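Local coordinates for purine nucleoside phosphorylase (Schistosoma mansoni, PDB 6AXA) that catalyses the reversible phosphorolysis of purine nucleosides such as inosine and guanosine, giving the free purine base and ribose 1-phosphate, at the (3S)-5-fluoro-3-hydroxy-1,3-dihydro-2H-indol-2-one site. Coordinates in Å, arbitrary orientation; residue numbers count along the deposited sequence, not the author numbering.

The (3S)-5-fluoro-3-hydroxy-1,3-dihydro-2H-indol-2-one site. Residues 118-120, 197, 202-203, 219-221, 244-245, 262. With D4Y ((3S)-5-fluoro-3-hydroxy-1,3-dihydro-2H-indol-2-one), chain B.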
ATOM      1  N   LEU A 118      -7.948  -3.264  20.493  1.00 21.77           N
ATOM      2  CA  LEU A 118      -6.830  -4.089  20.961  1.00 21.51           C
ATOM      3  C   LEU A 118      -5.628  -3.908  20.033  1.00 23.72           C
ATOM      4  O   LEU A 118      -5.784  -3.847  18.802  1.00 22.63           O
ATOM      5  CB  LEU A 118      -7.254  -5.548  21.022  1.00 25.48           C
ATOM      6  CG  LEU A 118      -8.129  -5.928  22.236  1.00 32.85           C
ATOM      7  CD1 LEU A 118      -9.030  -7.057  21.855  1.00 43.12           C
ATOM      8  CD2 LEU A 118      -7.224  -6.349  23.338  1.00 32.88           C
ATOM      9  N   ALA A 119      -4.429  -3.782  20.611  1.00 22.02           N
ATOM     10  CA  ALA A 119      -3.225  -3.488  19.827  1.00 20.59           C
ATOM     11  C   ALA A 119      -1.992  -4.195  20.385  1.00 23.29           C
ATOM     12  O   ALA A 119      -1.966  -4.606  21.543  1.00 21.42           O
ATOM     13  CB  ALA A 119      -2.957  -1.978  19.781  1.00 21.83           C
ATOM     14  N   GLY A 120      -0.965  -4.318  19.536  1.00 20.72           N
ATOM     15  CA  GLY A 120       0.353  -4.790  19.972  1.00 22.69           C
ATOM     16  C   GLY A 120       1.256  -3.638  20.394  1.00 22.46           C
ATOM     17  O   GLY A 120       1.230  -2.548  19.806  1.00 21.84           O
ATOM     18  N   ASN A 197      -1.700  -1.256  10.612  1.00 19.53           N
ATOM     19  CA  ASN A 197      -1.402  -2.460   9.817  1.00 18.80           C
ATOM     20  C   ASN A 197      -2.696  -2.926   9.156  1.00 17.80           C
ATOM     21  O   ASN A 197      -3.628  -3.346   9.838  1.00 18.15           O
ATOM     22  CB  ASN A 197      -0.849  -3.537  10.771  1.00 19.35           C
ATOM     23  CG  ASN A 197      -0.766  -4.933  10.174  1.00 18.85           C
ATOM     24  OD1 ASN A 197      -0.592  -5.151   8.960  1.00 19.91           O
ATOM     25  ND2 ASN A 197      -0.860  -5.929  11.086  1.00 19.52           N
ATOM     26  N   TYR A 202      -0.865 -10.792  12.025  1.00 20.23           N
ATOM     27  CA  TYR A 202      -0.121 -10.006  13.002  1.00 21.62           C
ATOM     28  C   TYR A 202       1.180  -9.559  12.344  1.00 22.90           C
ATOM     29  O   TYR A 202       1.737 -10.280  11.512  1.00 23.26           O
ATOM     30  CB  TYR A 202       0.175 -10.843  14.265  1.00 21.91           C
ATOM     31  CG  TYR A 202      -1.085 -11.212  15.073  1.00 22.56           C
ATOM     32  CD1 TYR A 202      -1.766 -10.241  15.805  1.00 24.59           C
ATOM     33  CD2 TYR A 202      -1.595 -12.499  15.068  1.00 22.45           C
ATOM     34  CE1 TYR A 202      -2.931 -10.559  16.524  1.00 24.28           C
ATOM     35  CE2 TYR A 202      -2.745 -12.828  15.802  1.00 23.35           C
ATOM     36  CZ  TYR A 202      -3.414 -11.833  16.493  1.00 23.96           C
ATOM     37  OH  TYR A 202      -4.576 -12.167  17.210  1.00 27.46           O
ATOM     38  N   GLU A 203       1.664  -8.370  12.716  1.00 23.69           N
ATOM     39  CA  GLU A 203       3.013  -7.963  12.289  1.00 24.73           C
ATOM     40  C   GLU A 203       4.047  -9.063  12.557  1.00 23.97           C
ATOM     41  O   GLU A 203       4.102  -9.660  13.642  1.00 25.03           O
ATOM     42  CB  GLU A 203       3.415  -6.636  12.996  1.00 27.37           C
ATOM     43  CG  GLU A 203       3.783  -6.727  14.527  1.00 29.51           C
ATOM     44  CD  GLU A 203       2.620  -6.735  15.440  1.00 28.69           C
ATOM     45  OE1 GLU A 203       1.505  -6.824  14.938  1.00 26.25           O
ATOM     46  OE2 GLU A 203       2.778  -6.697  16.709  1.00 31.81           O
ATOM     47  N   VAL A 219       0.583  -0.963  17.410  1.00 20.14           N
ATOM     48  CA  VAL A 219       0.166  -1.371  16.061  1.00 19.97           C
ATOM     49  C   VAL A 219      -1.180  -2.099  16.118  1.00 19.73           C
ATOM     50  O   VAL A 219      -1.406  -2.954  16.988  1.00 19.38           O
ATOM     51  CB  VAL A 219       1.248  -2.240  15.366  1.00 19.13           C
ATOM     52  CG1 VAL A 219       1.649  -3.432  16.219  1.00 22.84           C
ATOM     53  CG2 VAL A 219       0.796  -2.666  13.950  1.00 21.66           C
ATOM     54  N   GLY A 220      -2.108  -1.715  15.222  1.00 19.57           N
ATOM     55  CA  GLY A 220      -3.401  -2.383  15.095  1.00 21.35           C
ATOM     56  C   GLY A 220      -3.994  -2.317  13.694  1.00 20.15           C
ATOM     57  O   GLY A 220      -3.464  -1.636  12.815  1.00 19.50           O
ATOM     58  N   MET A 221      -5.138  -3.015  13.521  1.00 18.58           N
ATOM     59  CA  MET A 221      -5.796  -3.195  12.227  1.00 18.79           C
ATOM     60  C   MET A 221      -7.120  -2.440  12.078  1.00 18.82           C
ATOM     61  O   MET A 221      -7.928  -2.799  11.212  1.00 19.90           O
ATOM     62  CB  MET A 221      -6.055  -4.695  11.973  1.00 21.04           C
ATOM     63  CG  MET A 221      -4.850  -5.580  12.053  1.00 20.40           C
ATOM     64  SD  MET A 221      -5.348  -7.357  12.036  1.00 20.41           S
ATOM     65  CE  MET A 221      -3.838  -8.121  12.659  1.00 21.37           C
ATOM     66  N   ALA A 244      -2.091  -5.916  24.248  1.00 26.47           N
ATOM     67  CA  ALA A 244      -2.147  -7.345  24.561  1.00 27.51           C
ATOM     68  C   ALA A 244      -0.775  -7.969  24.818  1.00 26.36           C
ATOM     69  O   ALA A 244      -0.699  -8.989  25.505  1.00 27.38           O
ATOM     70  CB  ALA A 244      -2.841  -8.090  23.413  1.00 28.54           C
ATOM     71  N   ASN A 245       0.303  -7.353  24.329  1.00 26.31           N
ATOM     72  CA  ASN A 245       1.640  -7.939  24.342  1.00 26.02           C
ATOM     73  C   ASN A 245       2.641  -6.865  23.952  1.00 27.92           C
ATOM     74  O   ASN A 245       2.255  -5.809  23.441  1.00 29.38           O
ATOM     75  CB  ASN A 245       1.719  -9.122  23.365  1.00 26.88           C
ATOM     76  CG  ASN A 245       1.613  -8.697  21.896  1.00 28.59           C
ATOM     77  OD1 ASN A 245       0.647  -8.043  21.482  1.00 29.23           O
ATOM     78  ND2 ASN A 245       2.620  -9.074  21.086  1.00 27.80           N
ATOM     79  N   VAL A 262      -5.000 -12.778  22.941  1.00 29.58           N
ATOM     80  CA  VAL A 262      -5.515 -11.413  22.905  1.00 29.31           C
ATOM     81  C   VAL A 262      -6.843 -11.316  23.652  1.00 30.43           C
ATOM     82  O   VAL A 262      -7.049 -10.394  24.447  1.00 28.78           O
ATOM     83  CB  VAL A 262      -5.643 -10.943  21.442  1.00 28.93           C
ATOM     84  CG1 VAL A 262      -6.441  -9.647  21.350  1.00 31.40           C
ATOM     85  CG2 VAL A 262      -4.240 -10.733  20.832  1.00 28.80           C
TER
HETATM   86  C7  D4Y B 309      -2.991  -6.437  17.185  0.88 23.15           C
HETATM   87  C4  D4Y B 309      -1.872  -7.782  19.299  0.88 23.96           C
HETATM   88  C5  D4Y B 309      -3.163  -7.321  19.376  0.88 24.79           C
HETATM   89  C6  D4Y B 309      -3.740  -6.629  18.333  0.88 25.44           C
HETATM   90  C3  D4Y B 309      -1.104  -7.556  18.160  0.88 23.26           C
HETATM   91  C2  D4Y B 309      -1.690  -6.874  17.119  0.88 22.22           C
HETATM   92  C1  D4Y B 309      -2.030  -5.899  15.124  0.88 23.53           C
HETATM   93  F   D4Y B 309      -3.885  -7.541  20.492  0.88 26.88           F
HETATM   94  C   D4Y B 309      -3.254  -5.586  15.987  0.88 24.30           C
HETATM   95  O   D4Y B 309      -4.531  -5.701  15.397  0.88 25.08           O
HETATM   96  N   D4Y B 309      -1.148  -6.523  15.925  0.88 23.35           N
HETATM   97  O1  D4Y B 309      -1.822  -5.493  13.968  0.88 25.31           O
HETATM   98  O   HOH W   1      -6.900  -5.864  17.060  1.00 37.05           O
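This is the purine-base pocket of a trimeric-type nucleoside phosphorylase, occupied by a small fluorinated oxindole. The ligand is partly occupied, and it is almost wholly buried. Its flat bicycle lies between two walls. One wall is main chain from strand 112-121 and strand 218-220. Ala119 C sits over the six-membered ring, 3.6 Å from its centroid. On the same face Gly220 CA lies against the lactam end, 3.3 Å from D4Y C. The other wall is Tyr202. The Tyr202 ring is steeply inclined to the bicycle, at 72° to the six-membered ring of D4Y, so it presents an edge and not a face. The leading atom is Tyr202 CD1, 3.6 Å from D4Y C2.

Glu203 and Asn197 read the polar end. The lactam nitrogen D4Y N donates to the carboxylate oxygen Glu203 OE1 at 2.8 Å. The bond is nearly straight, 169° at the hydrogen, and uses the syn lone pair. Glu203 reaches it with CG in the crowded position between backbone N and carbonyl carbon (chi1 74°) and a bend at chi2. Asn197 holds CG anti to its backbone N. Its amide ND2 donates to the lactam carbonyl D4Y O1 at 3.1 Å, with that oxygen close to the amide plane. The lactam N-H probably stands in for a purine's N1-H at Glu203, and the pair of bonds should fix the ligand's rotation in its plane.

Met221 runs extended beyond CG alongside the lactam end. Its CG is 3.4 Å from the hydroxyl D4Y O, and its methyl CE also packs near the carbonyl. At the opposite end, the fluorine points into an apolar corner formed by Leu118, Ala244 and the two methyls of Val262. Asn245, which recognises the purine base in this family, brings its amide oxygen OD1 to 3.3 Å from D4Y C4, a contact with carbon and not a hydrogen bond. The 3-hydroxyl is tied to the main chain through water 1, which lies 2.9 Å from Leu118 O.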